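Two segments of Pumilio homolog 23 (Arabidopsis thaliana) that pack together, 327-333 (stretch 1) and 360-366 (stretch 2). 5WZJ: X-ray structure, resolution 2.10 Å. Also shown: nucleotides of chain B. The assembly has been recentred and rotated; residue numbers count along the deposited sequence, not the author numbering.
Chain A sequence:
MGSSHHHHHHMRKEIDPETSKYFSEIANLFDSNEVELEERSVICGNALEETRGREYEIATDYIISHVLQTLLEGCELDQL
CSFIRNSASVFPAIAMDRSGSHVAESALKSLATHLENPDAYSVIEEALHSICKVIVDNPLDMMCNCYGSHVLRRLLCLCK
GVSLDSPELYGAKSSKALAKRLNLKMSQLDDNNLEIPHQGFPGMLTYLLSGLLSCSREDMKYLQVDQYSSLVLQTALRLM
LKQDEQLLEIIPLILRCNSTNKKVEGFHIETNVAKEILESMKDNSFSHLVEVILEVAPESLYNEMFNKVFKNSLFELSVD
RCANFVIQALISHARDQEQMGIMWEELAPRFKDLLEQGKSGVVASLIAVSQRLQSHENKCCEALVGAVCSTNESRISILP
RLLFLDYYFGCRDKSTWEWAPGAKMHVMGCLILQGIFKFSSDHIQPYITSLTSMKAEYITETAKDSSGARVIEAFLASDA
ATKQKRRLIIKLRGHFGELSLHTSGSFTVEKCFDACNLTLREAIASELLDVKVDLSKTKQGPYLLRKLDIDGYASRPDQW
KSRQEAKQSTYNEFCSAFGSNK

Stretch 1 (327-333) IQALISH
Stretch 2, residues 360-366: SGVVASL

Two nearly parallel helices of one chain pack through a small seam of mixed apolar and polar side chains, with no hydrogen bond between them, beside a uridine-binding edge built from Gln328 and Gly361. Residues 327-332 and 361-366 are helical; the axes come within 8.7 Å, their N-to-C directions 5° apart, and 346 Å² is buried in total. In register, the nearest CA atoms are those of Gln328 and Val362, 5.2 Å apart, and of Ile331 and Leu366, 6.0 Å apart. Helical bonds include Ile331 N to Ile327 O (2.8 Å) and Ser365 N to Gly361 O (2.9 Å). His333 leaves helical phi/psi at -111/16, and its ND1 donates to Ala329 O (3.0 Å).

Ile331 (chi1 m, chi2 t) points toward the partner helix and has the largest covered area. Its CD1 meets Val362 CG1 at 3.8 Å, while its CG2 lies 3.9 Å from Leu366 CD1 and 3.4 Å from Ser365 O, so the methyl packs against backbone as well as side chain. Val362 is t; Leu366 is t, p. Ile327 (m, m) adds a looser contact, CG2 to Val362 CG1 at 4.2 Å.

Ser365 (m) also points toward stretch 1, but its OG donates to Gly361 O (2.9 Å) within its own helix; Ser365 OG lies 3.6 Å from Gln328 CB and 3.9 Å from Ser332 OG, with no hydrogen bond across the seam.

Gln328 (chi1 m, chi2 t, chi3 38°) extends past Gly361, CD to Gly361 C 3.5 Å. Its amide pairs with U5: U5 N3 donates to Gln328 OE1 (2.7 Å), and Gln328 NE2 to U5 O2 (3.2 Å). Gly361 N donates to U6 O4 (2.7 Å). An ideal CB on Gly361 would lie 2.5 Å from Gln328 NE2 and 2.3 Å from U5 O2, clashing with both; glycine leaves that space free.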

# COMPACT_ATOMS: atom_id res chain seq x y z
N ILE A 327 -2.50 11.84 10.77
CA ILE A 327 -1.27 12.26 11.44
C ILE A 327 -0.09 11.44 10.94
O ILE A 327 1.01 11.97 10.73
CB ILE A 327 -1.45 12.18 12.97
CG1 ILE A 327 -2.57 13.11 13.42
CG2 ILE A 327 -0.14 12.54 13.69
CD1 ILE A 327 -2.41 14.57 12.89
N GLN A 328 -0.31 10.14 10.70
CA GLN A 328 0.76 9.32 10.15
C GLN A 328 1.23 9.84 8.80
O GLN A 328 2.44 9.92 8.54
CB GLN A 328 0.30 7.87 10.02
CG GLN A 328 0.20 7.11 11.35
CD GLN A 328 -0.22 5.67 11.12
OE1 GLN A 328 0.22 5.04 10.15
NE2 GLN A 328 -1.08 5.15 11.99
N ALA A 329 0.29 10.20 7.93
CA ALA A 329 0.66 10.80 6.64
C ALA A 329 1.34 12.14 6.84
O ALA A 329 2.34 12.44 6.17
CB ALA A 329 -0.59 10.95 5.76
N LEU A 330 0.83 12.97 7.75
CA LEU A 330 1.47 14.27 8.00
C LEU A 330 2.91 14.09 8.47
O LEU A 330 3.83 14.74 7.95
CB LEU A 330 0.68 15.05 9.04
CG LEU A 330 1.25 16.42 9.43
CD1 LEU A 330 0.84 17.50 8.44
CD2 LEU A 330 0.77 16.78 10.81
N ILE A 331 3.12 13.24 9.47
CA ILE A 331 4.46 12.99 9.99
C ILE A 331 5.39 12.53 8.87
O ILE A 331 6.49 13.07 8.69
CB ILE A 331 4.41 11.95 11.12
CG1 ILE A 331 3.67 12.50 12.35
CG2 ILE A 331 5.82 11.52 11.52
CD1 ILE A 331 3.35 11.43 13.39
N SER A 332 4.95 11.53 8.09
CA SER A 332 5.81 10.90 7.09
C SER A 332 6.28 11.87 6.03
O SER A 332 7.30 11.63 5.39
CB SER A 332 5.07 9.75 6.40
OG SER A 332 4.61 8.81 7.34
N HIS A 333 5.53 12.96 5.81
CA HIS A 333 5.87 13.90 4.75
C HIS A 333 6.34 15.25 5.28
O HIS A 333 6.39 16.22 4.52
CB HIS A 333 4.67 14.05 3.81
CG HIS A 333 4.37 12.80 3.06
ND1 HIS A 333 3.58 11.80 3.57
CD2 HIS A 333 4.83 12.36 1.86
CE1 HIS A 333 3.53 10.79 2.71
NE2 HIS A 333 4.29 11.11 1.67
N SER A 360 0.20 2.66 17.51
CA SER A 360 1.65 2.51 17.33
C SER A 360 2.13 2.97 15.95
O SER A 360 3.31 3.27 15.80
CB SER A 360 2.05 1.05 17.56
OG SER A 360 1.34 0.16 16.72
N GLY A 361 1.25 3.05 14.95
CA GLY A 361 1.68 3.57 13.66
C GLY A 361 2.09 5.03 13.72
O GLY A 361 2.95 5.47 12.96
N VAL A 362 1.47 5.80 14.61
CA VAL A 362 1.90 7.19 14.80
C VAL A 362 3.33 7.22 15.31
O VAL A 362 4.17 7.98 14.82
CB VAL A 362 0.95 7.94 15.75
CG1 VAL A 362 1.44 9.37 15.98
CG2 VAL A 362 -0.48 7.93 15.21
N VAL A 363 3.62 6.39 16.32
CA VAL A 363 4.97 6.31 16.88
C VAL A 363 5.95 5.87 15.81
O VAL A 363 7.02 6.47 15.63
CB VAL A 363 4.98 5.36 18.09
CG1 VAL A 363 6.40 5.20 18.62
CG2 VAL A 363 4.08 5.90 19.19
N ALA A 364 5.61 4.80 15.07
CA ALA A 364 6.46 4.32 13.99
C ALA A 364 6.75 5.41 12.97
O ALA A 364 7.88 5.55 12.50
CB ALA A 364 5.80 3.12 13.30
N SER A 365 5.74 6.19 12.60
CA SER A 365 5.96 7.23 11.60
C SER A 365 6.93 8.29 12.12
O SER A 365 7.80 8.75 11.37
CB SER A 365 4.63 7.87 11.19
OG SER A 365 3.77 6.91 10.61
N LEU A 366 6.78 8.71 13.37
CA LEU A 366 7.65 9.76 13.90
C LEU A 366 9.09 9.28 13.98
O LEU A 366 10.02 10.00 13.59
CB LEU A 366 7.14 10.23 15.26
CG LEU A 366 7.79 11.50 15.79
CD1 LEU A 366 7.54 12.67 14.84
CD2 LEU A 366 7.30 11.84 17.20
P U B 5 -1.86 -4.43 7.77
OP1 U B 5 -2.41 -5.67 8.36
OP2 U B 5 -2.56 -3.69 6.69
O5' U B 5 -1.57 -3.39 8.94
C5' U B 5 -0.85 -3.79 10.10
C4' U B 5 -1.10 -2.86 11.26
O4' U B 5 -0.51 -1.56 10.96
C3' U B 5 -2.57 -2.59 11.55
O3' U B 5 -2.72 -2.35 12.94
C2' U B 5 -2.84 -1.30 10.79
O2' U B 5 -3.93 -0.54 11.27
C1' U B 5 -1.51 -0.56 10.98
N1 U B 5 -1.19 0.41 9.93
C2 U B 5 -0.89 1.69 10.33
O2 U B 5 -0.91 2.03 11.50
N3 U B 5 -0.57 2.57 9.33
C4 U B 5 -0.51 2.28 7.98
O4 U B 5 -0.21 3.19 7.21
C5 U B 5 -0.83 0.93 7.63
C6 U B 5 -1.14 0.05 8.59
P U B 6 -3.51 -3.37 13.88
OP1 U B 6 -2.95 -3.20 15.25
OP2 U B 6 -3.55 -4.71 13.27
O5' U B 6 -5.00 -2.80 13.85
C5' U B 6 -5.87 -2.88 14.96
C4' U B 6 -6.81 -1.70 14.98
O4' U B 6 -6.07 -0.52 15.41
C3' U B 6 -7.41 -1.34 13.61
O3' U B 6 -8.75 -0.87 13.77
C2' U B 6 -6.51 -0.21 13.12
O2' U B 6 -7.13 0.67 12.20
C1' U B 6 -6.16 0.50 14.42
N1 U B 6 -4.88 1.22 14.41
C2 U B 6 -4.92 2.61 14.43
O2 U B 6 -5.97 3.24 14.45
N3 U B 6 -3.69 3.23 14.44
C4 U B 6 -2.45 2.62 14.43
O4 U B 6 -1.42 3.31 14.44
C5 U B 6 -2.49 1.19 14.41
C6 U B 6 -3.67 0.55 14.39